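Local coordinates for DNA damage response protein Rtt109, putative (Neosartorya fumigata, PDB 5ZB9) that probably transfers acetyl groups from acetyl-CoA to lysine side chains of histone H3, in DNA replication and the response to DNA damage, at residues Asn237-Asn249 against Trp320-Met334. Numbering follows the deposited sequence.
Sequences NSYPLHQLCDNPN and WLVINPPGLVNSVQM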
loop_
_atom_site.group_PDB
_atom_site.type_symbol
_atom_site.label_atom_id
_atom_site.label_comp_id
_atom_site.label_asym_id
_atom_site.label_seq_id
_atom_site.Cartn_x
_atom_site.Cartn_y
_atom_site.Cartn_z
ATOM N N ASN A 237 -6.820 -16.763 3.017
ATOM C CA ASN A 237 -7.479 -16.447 1.759
ATOM C C ASN A 237 -8.884 -15.908 2.005
ATOM O O ASN A 237 -9.867 -16.593 1.756
ATOM C CB ASN A 237 -7.524 -17.687 0.855
ATOM C CG ASN A 237 -8.240 -17.436 -0.470
ATOM O OD1 ASN A 237 -8.839 -18.349 -1.039
ATOM N ND2 ASN A 237 -8.191 -16.199 -0.959
ATOM N N SER A 238 -8.979 -14.679 2.494
ATOM C CA SER A 238 -10.282 -14.044 2.664
ATOM C C SER A 238 -10.163 -12.534 2.833
ATOM O O SER A 238 -9.066 -11.983 2.844
ATOM C CB SER A 238 -11.022 -14.650 3.863
ATOM O OG SER A 238 -10.202 -14.645 5.017
ATOM N N TYR A 239 -11.309 -11.874 2.954
ATOM C CA TYR A 239 -11.371 -10.443 3.188
ATOM C C TYR A 239 -11.751 -10.172 4.645
ATOM O O TYR A 239 -12.788 -10.635 5.113
ATOM C CB TYR A 239 -12.376 -9.806 2.232
ATOM C CG TYR A 239 -12.616 -8.328 2.455
ATOM C CD1 TYR A 239 -11.605 -7.402 2.249
ATOM C CD2 TYR A 239 -13.865 -7.859 2.836
ATOM C CE1 TYR A 239 -11.829 -6.055 2.438
ATOM C CE2 TYR A 239 -14.096 -6.513 3.025
ATOM C CZ TYR A 239 -13.078 -5.617 2.825
ATOM O OH TYR A 239 -13.301 -4.276 3.018
ATOM N N PRO A 240 -10.907 -9.419 5.365
ATOM C CA PRO A 240 -11.065 -9.206 6.810
ATOM C C PRO A 240 -12.196 -8.236 7.134
ATOM O O PRO A 240 -11.953 -7.217 7.782
ATOM C CB PRO A 240 -9.713 -8.619 7.218
ATOM C CG PRO A 240 -9.301 -7.829 6.004
ATOM C CD PRO A 240 -9.765 -8.658 4.823
ATOM N N LEU A 241 -13.405 -8.568 6.687
ATOM C CA LEU A 241 -14.581 -7.702 6.792
ATOM C C LEU A 241 -14.859 -7.142 8.190
ATOM O O LEU A 241 -15.073 -5.944 8.352
ATOM C CB LEU A 241 -15.813 -8.463 6.311
ATOM C CG LEU A 241 -17.156 -7.772 6.531
ATOM C CD1 LEU A 241 -17.250 -6.471 5.730
ATOM C CD2 LEU A 241 -18.268 -8.723 6.167
ATOM N N HIS A 242 -14.852 -8.006 9.197
ATOM C CA HIS A 242 -15.236 -7.592 10.539
ATOM C C HIS A 242 -14.203 -6.713 11.225
ATOM O O HIS A 242 -14.529 -6.021 12.186
ATOM C CB HIS A 242 -15.549 -8.824 11.387
ATOM C CG HIS A 242 -16.762 -9.558 10.911
ATOM N ND1 HIS A 242 -16.696 -10.614 10.025
ATOM C CD2 HIS A 242 -18.078 -9.341 11.140
ATOM C CE1 HIS A 242 -17.919 -11.036 9.756
ATOM N NE2 HIS A 242 -18.776 -10.279 10.416
ATOM N N GLN A 243 -12.972 -6.707 10.723
ATOM C CA GLN A 243 -11.945 -5.832 11.288
ATOM C C GLN A 243 -11.954 -4.453 10.632
ATOM O O GLN A 243 -11.503 -3.473 11.218
ATOM C CB GLN A 243 -10.564 -6.462 11.154
ATOM C CG GLN A 243 -10.408 -7.788 11.875
ATOM C CD GLN A 243 -8.953 -8.194 12.014
ATOM O OE1 GLN A 243 -8.206 -7.605 12.800
ATOM N NE2 GLN A 243 -8.539 -9.200 11.246
ATOM N N LEU A 244 -12.484 -4.386 9.418
ATOM C CA LEU A 244 -12.497 -3.152 8.645
ATOM C C LEU A 244 -13.830 -2.415 8.718
ATOM O O LEU A 244 -13.873 -1.195 8.582
ATOM C CB LEU A 244 -12.174 -3.458 7.185
ATOM C CG LEU A 244 -10.736 -3.297 6.710
ATOM C CD1 LEU A 244 -9.749 -3.838 7.734
ATOM C CD2 LEU A 244 -10.574 -3.991 5.363
ATOM N N CYS A 245 -14.915 -3.160 8.914
ATOM C CA CYS A 245 -16.260 -2.583 8.890
ATOM C C CYS A 245 -17.042 -2.810 10.176
ATOM O O CYS A 245 -17.119 -3.928 10.681
ATOM C CB CYS A 245 -17.047 -3.157 7.720
ATOM S SG CYS A 245 -16.255 -2.860 6.142
ATOM N N ASP A 246 -17.634 -1.740 10.691
ATOM C CA ASP A 246 -18.400 -1.797 11.932
ATOM C C ASP A 246 -19.748 -2.483 11.740
ATOM O O ASP A 246 -20.265 -3.121 12.656
ATOM C CB ASP A 246 -18.612 -0.390 12.485
ATOM C CG ASP A 246 -19.330 0.517 11.499
ATOM O OD1 ASP A 246 -18.658 1.072 10.595
ATOM O OD2 ASP A 246 -20.568 0.674 11.628
ATOM N N ASN A 247 -20.311 -2.347 10.545
ATOM C CA ASN A 247 -21.597 -2.945 10.232
ATOM C C ASN A 247 -21.502 -3.855 9.019
ATOM O O ASN A 247 -21.691 -3.417 7.888
ATOM C CB ASN A 247 -22.646 -1.858 9.994
ATOM C CG ASN A 247 -24.024 -2.426 9.682
ATOM O OD1 ASN A 247 -24.275 -3.627 9.832
ATOM N ND2 ASN A 247 -24.926 -1.555 9.243
ATOM N N PRO A 248 -21.221 -5.138 9.259
ATOM C CA PRO A 248 -21.088 -6.163 8.216
ATOM C C PRO A 248 -22.408 -6.455 7.509
ATOM O O PRO A 248 -22.442 -7.254 6.563
ATOM C CB PRO A 248 -20.611 -7.395 8.991
ATOM C CG PRO A 248 -20.067 -6.852 10.271
ATOM C CD PRO A 248 -20.901 -5.668 10.592
ATOM N N ASN A 249 -23.483 -5.822 7.972
ATOM C CA ASN A 249 -24.801 -6.030 7.385
ATOM C C ASN A 249 -25.236 -4.853 6.525
ATOM O O ASN A 249 -26.292 -4.898 5.896
ATOM C CB ASN A 249 -25.839 -6.295 8.476
ATOM C CG ASN A 249 -25.833 -7.739 8.951
ATOM O OD1 ASN A 249 -24.847 -8.458 8.779
ATOM N ND2 ASN A 249 -26.938 -8.171 9.548
ATOM N N TRP A 320 -4.400 -7.323 2.220
ATOM C CA TRP A 320 -4.598 -6.523 3.419
ATOM C C TRP A 320 -3.786 -7.126 4.551
ATOM O O TRP A 320 -3.992 -8.280 4.927
ATOM C CB TRP A 320 -6.081 -6.445 3.813
ATOM C CG TRP A 320 -6.969 -6.053 2.682
ATOM C CD1 TRP A 320 -7.287 -4.783 2.287
ATOM C CD2 TRP A 320 -7.642 -6.934 1.777
ATOM N NE1 TRP A 320 -8.121 -4.823 1.200
ATOM C CE2 TRP A 320 -8.355 -6.130 0.865
ATOM C CE3 TRP A 320 -7.712 -8.325 1.651
ATOM C CZ2 TRP A 320 -9.127 -6.670 -0.165
ATOM C CZ3 TRP A 320 -8.486 -8.863 0.630
ATOM C CH2 TRP A 320 -9.182 -8.035 -0.264
ATOM N N LEU A 321 -2.840 -6.355 5.067
ATOM C CA LEU A 321 -2.147 -6.739 6.278
ATOM C C LEU A 321 -2.796 -5.993 7.429
ATOM O O LEU A 321 -2.729 -4.762 7.491
ATOM C CB LEU A 321 -0.656 -6.419 6.186
ATOM C CG LEU A 321 0.111 -6.564 7.503
ATOM C CD1 LEU A 321 0.128 -8.024 7.968
ATOM C CD2 LEU A 321 1.515 -6.009 7.356
ATOM N N VAL A 322 -3.458 -6.721 8.321
ATOM C CA VAL A 322 -4.172 -6.064 9.415
ATOM C C VAL A 322 -3.436 -6.243 10.740
ATOM O O VAL A 322 -3.247 -7.372 11.225
ATOM C CB VAL A 322 -5.619 -6.585 9.556
ATOM C CG1 VAL A 322 -6.340 -5.863 10.685
ATOM C CG2 VAL A 322 -6.374 -6.416 8.245
ATOM N N ILE A 323 -3.025 -5.113 11.313
ATOM C CA ILE A 323 -2.239 -5.088 12.540
ATOM C C ILE A 323 -3.073 -4.616 13.732
ATOM O O ILE A 323 -3.619 -3.512 13.727
ATOM C CB ILE A 323 -1.005 -4.174 12.388
ATOM C CG1 ILE A 323 -0.058 -4.738 11.325
ATOM C CG2 ILE A 323 -0.292 -3.992 13.731
ATOM C CD1 ILE A 323 1.041 -3.790 10.900
ATOM N N ASN A 324 -3.170 -5.458 14.755
ATOM C CA ASN A 324 -3.907 -5.088 15.958
ATOM C C ASN A 324 -2.943 -4.787 17.087
ATOM O O ASN A 324 -2.272 -5.684 17.595
ATOM C CB ASN A 324 -4.889 -6.192 16.356
ATOM C CG ASN A 324 -5.969 -6.405 15.312
ATOM O OD1 ASN A 324 -6.831 -5.553 15.122
ATOM N ND2 ASN A 324 -5.920 -7.541 14.620
ATOM N N PRO A 325 -2.864 -3.506 17.476
ATOM C CA PRO A 325 -1.928 -3.017 18.488
ATOM C C PRO A 325 -2.311 -3.519 19.885
ATOM O O PRO A 325 -3.424 -4.030 20.052
ATOM C CB PRO A 325 -2.072 -1.500 18.372
ATOM C CG PRO A 325 -3.500 -1.319 18.018
ATOM C CD PRO A 325 -3.799 -2.447 17.054
ATOM N N PRO A 326 -1.402 -3.393 20.870
ATOM C CA PRO A 326 -1.725 -3.878 22.215
ATOM C C PRO A 326 -3.002 -3.247 22.764
ATOM O O PRO A 326 -3.182 -2.030 22.682
ATOM C CB PRO A 326 -0.503 -3.462 23.040
ATOM C CG PRO A 326 0.611 -3.382 22.048
ATOM C CD PRO A 326 -0.028 -2.857 20.795
ATOM N N GLY A 327 -3.887 -4.077 23.304
ATOM C CA GLY A 327 -5.165 -3.605 23.802
ATOM C C GLY A 327 -6.239 -3.834 22.763
ATOM O O GLY A 327 -7.339 -3.292 22.845
ATOM N N LEU A 328 -5.905 -4.653 21.774
ATOM C CA LEU A 328 -6.800 -4.931 20.662
ATOM C C LEU A 328 -6.485 -6.315 20.104
ATOM O O LEU A 328 -5.325 -6.629 19.822
ATOM C CB LEU A 328 -6.660 -3.856 19.577
ATOM C CG LEU A 328 -7.903 -3.406 18.800
ATOM C CD1 LEU A 328 -8.957 -2.820 19.733
ATOM C CD2 LEU A 328 -7.522 -2.396 17.716
ATOM N N VAL A 329 -7.513 -7.151 19.981
ATOM C CA VAL A 329 -7.373 -8.462 19.354
ATOM C C VAL A 329 -8.193 -8.468 18.072
ATOM O O VAL A 329 -8.994 -7.556 17.846
ATOM C CB VAL A 329 -7.833 -9.604 20.279
ATOM C CG1 VAL A 329 -6.920 -9.709 21.487
ATOM C CG2 VAL A 329 -9.277 -9.390 20.707
ATOM N N ASN A 330 -8.005 -9.487 17.236
ATOM C CA ASN A 330 -8.698 -9.535 15.950
ATOM C C ASN A 330 -10.184 -9.911 16.065
ATOM O O ASN A 330 -10.889 -9.968 15.058
ATOM C CB ASN A 330 -7.987 -10.500 14.993
ATOM C CG ASN A 330 -8.113 -11.949 15.416
ATOM O OD1 ASN A 330 -8.242 -12.259 16.600
ATOM N ND2 ASN A 330 -8.068 -12.847 14.443
ATOM N N SER A 331 -10.658 -10.146 17.288
ATOM C CA SER A 331 -12.069 -10.460 17.522
ATOM C C SER A 331 -12.883 -9.195 17.822
ATOM O O SER A 331 -14.113 -9.193 17.708
ATOM C CB SER A 331 -12.216 -11.469 18.669
ATOM O OG SER A 331 -12.058 -10.846 19.935
ATOM N N VAL A 332 -12.192 -8.128 18.214
ATOM C CA VAL A 332 -12.830 -6.837 18.442
ATOM C C VAL A 332 -13.239 -6.212 17.112
ATOM O O VAL A 332 -12.388 -5.814 16.319
ATOM C CB VAL A 332 -11.902 -5.859 19.199
ATOM C CG1 VAL A 332 -12.590 -4.515 19.395
ATOM C CG2 VAL A 332 -11.480 -6.448 20.537
ATOM N N GLN A 333 -14.545 -6.131 16.871
ATOM C CA GLN A 333 -15.063 -5.578 15.622
ATOM C C GLN A 333 -14.732 -4.091 15.497
ATOM O O GLN A 333 -14.660 -3.375 16.498
ATOM C CB GLN A 333 -16.580 -5.800 15.521
ATOM C CG GLN A 333 -17.197 -5.295 14.217
ATOM C CD GLN A 333 -18.528 -5.952 13.892
ATOM O OE1 GLN A 333 -18.588 -6.905 13.108
ATOM N NE2 GLN A 333 -19.605 -5.438 14.483
ATOM N N MET A 334 -14.502 -3.647 14.261
ATOM C CA MET A 334 -14.297 -2.235 13.949
ATOM C C MET A 334 -15.464 -1.392 14.471
ATOM O O MET A 334 -16.606 -1.855 14.494
ATOM C CB MET A 334 -14.128 -2.056 12.432
ATOM C CG MET A 334 -14.025 -0.608 11.936
ATOM S SD MET A 334 -12.693 0.372 12.673
ATOM C CE MET A 334 -11.223 -0.420 12.025
HETATM O O HOH W 1 -5.336 -9.352 11.878
#
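Asn324 ND2 donates to Gln243 OE1 at 2.9 Å, with the two amide planes only 23° apart. The bond is nearly straight and lies in the plane of both groups. The same nitrogen also bonds Glu183, and Asn324 OD1 accepts from Arg133, which fixes the rotation of the asparagine amide. At the other end of the Gln243 amide, NE2 donates to a water, which also lies 3.0 Å from Val322 O and bridges the two. Gln243 CG stands anti to the carbonyl carbon (chi1 -61°), and from there the extended chain carries OE1 past Val322 CG1 to Asn324. Met334 N donates to His242 O at 3.2 Å, joining the short helix to the returning loop. Met334 then bends over the helix end, its CG 3.4 Å from Leu244 O. Gln333 OE1 meets the His242 ring edge at CD2, the amide and ring planes being nearly coplanar, and also touches Pro248 CG. Earlier on the strand, Tyr239 turns its edge to the face of Trp320 in a T-shaped stack, centroids 4.8 Å apart. Pro240 packs on Trp320 and Val322. Helix 241-244 thus lies against one face of strand 317-324, which pairs antiparallel with strands 133-140 and 202-208. Leu244 also touches Met135, and Pro240 touches Phe206, one on each of these neighbouring strands.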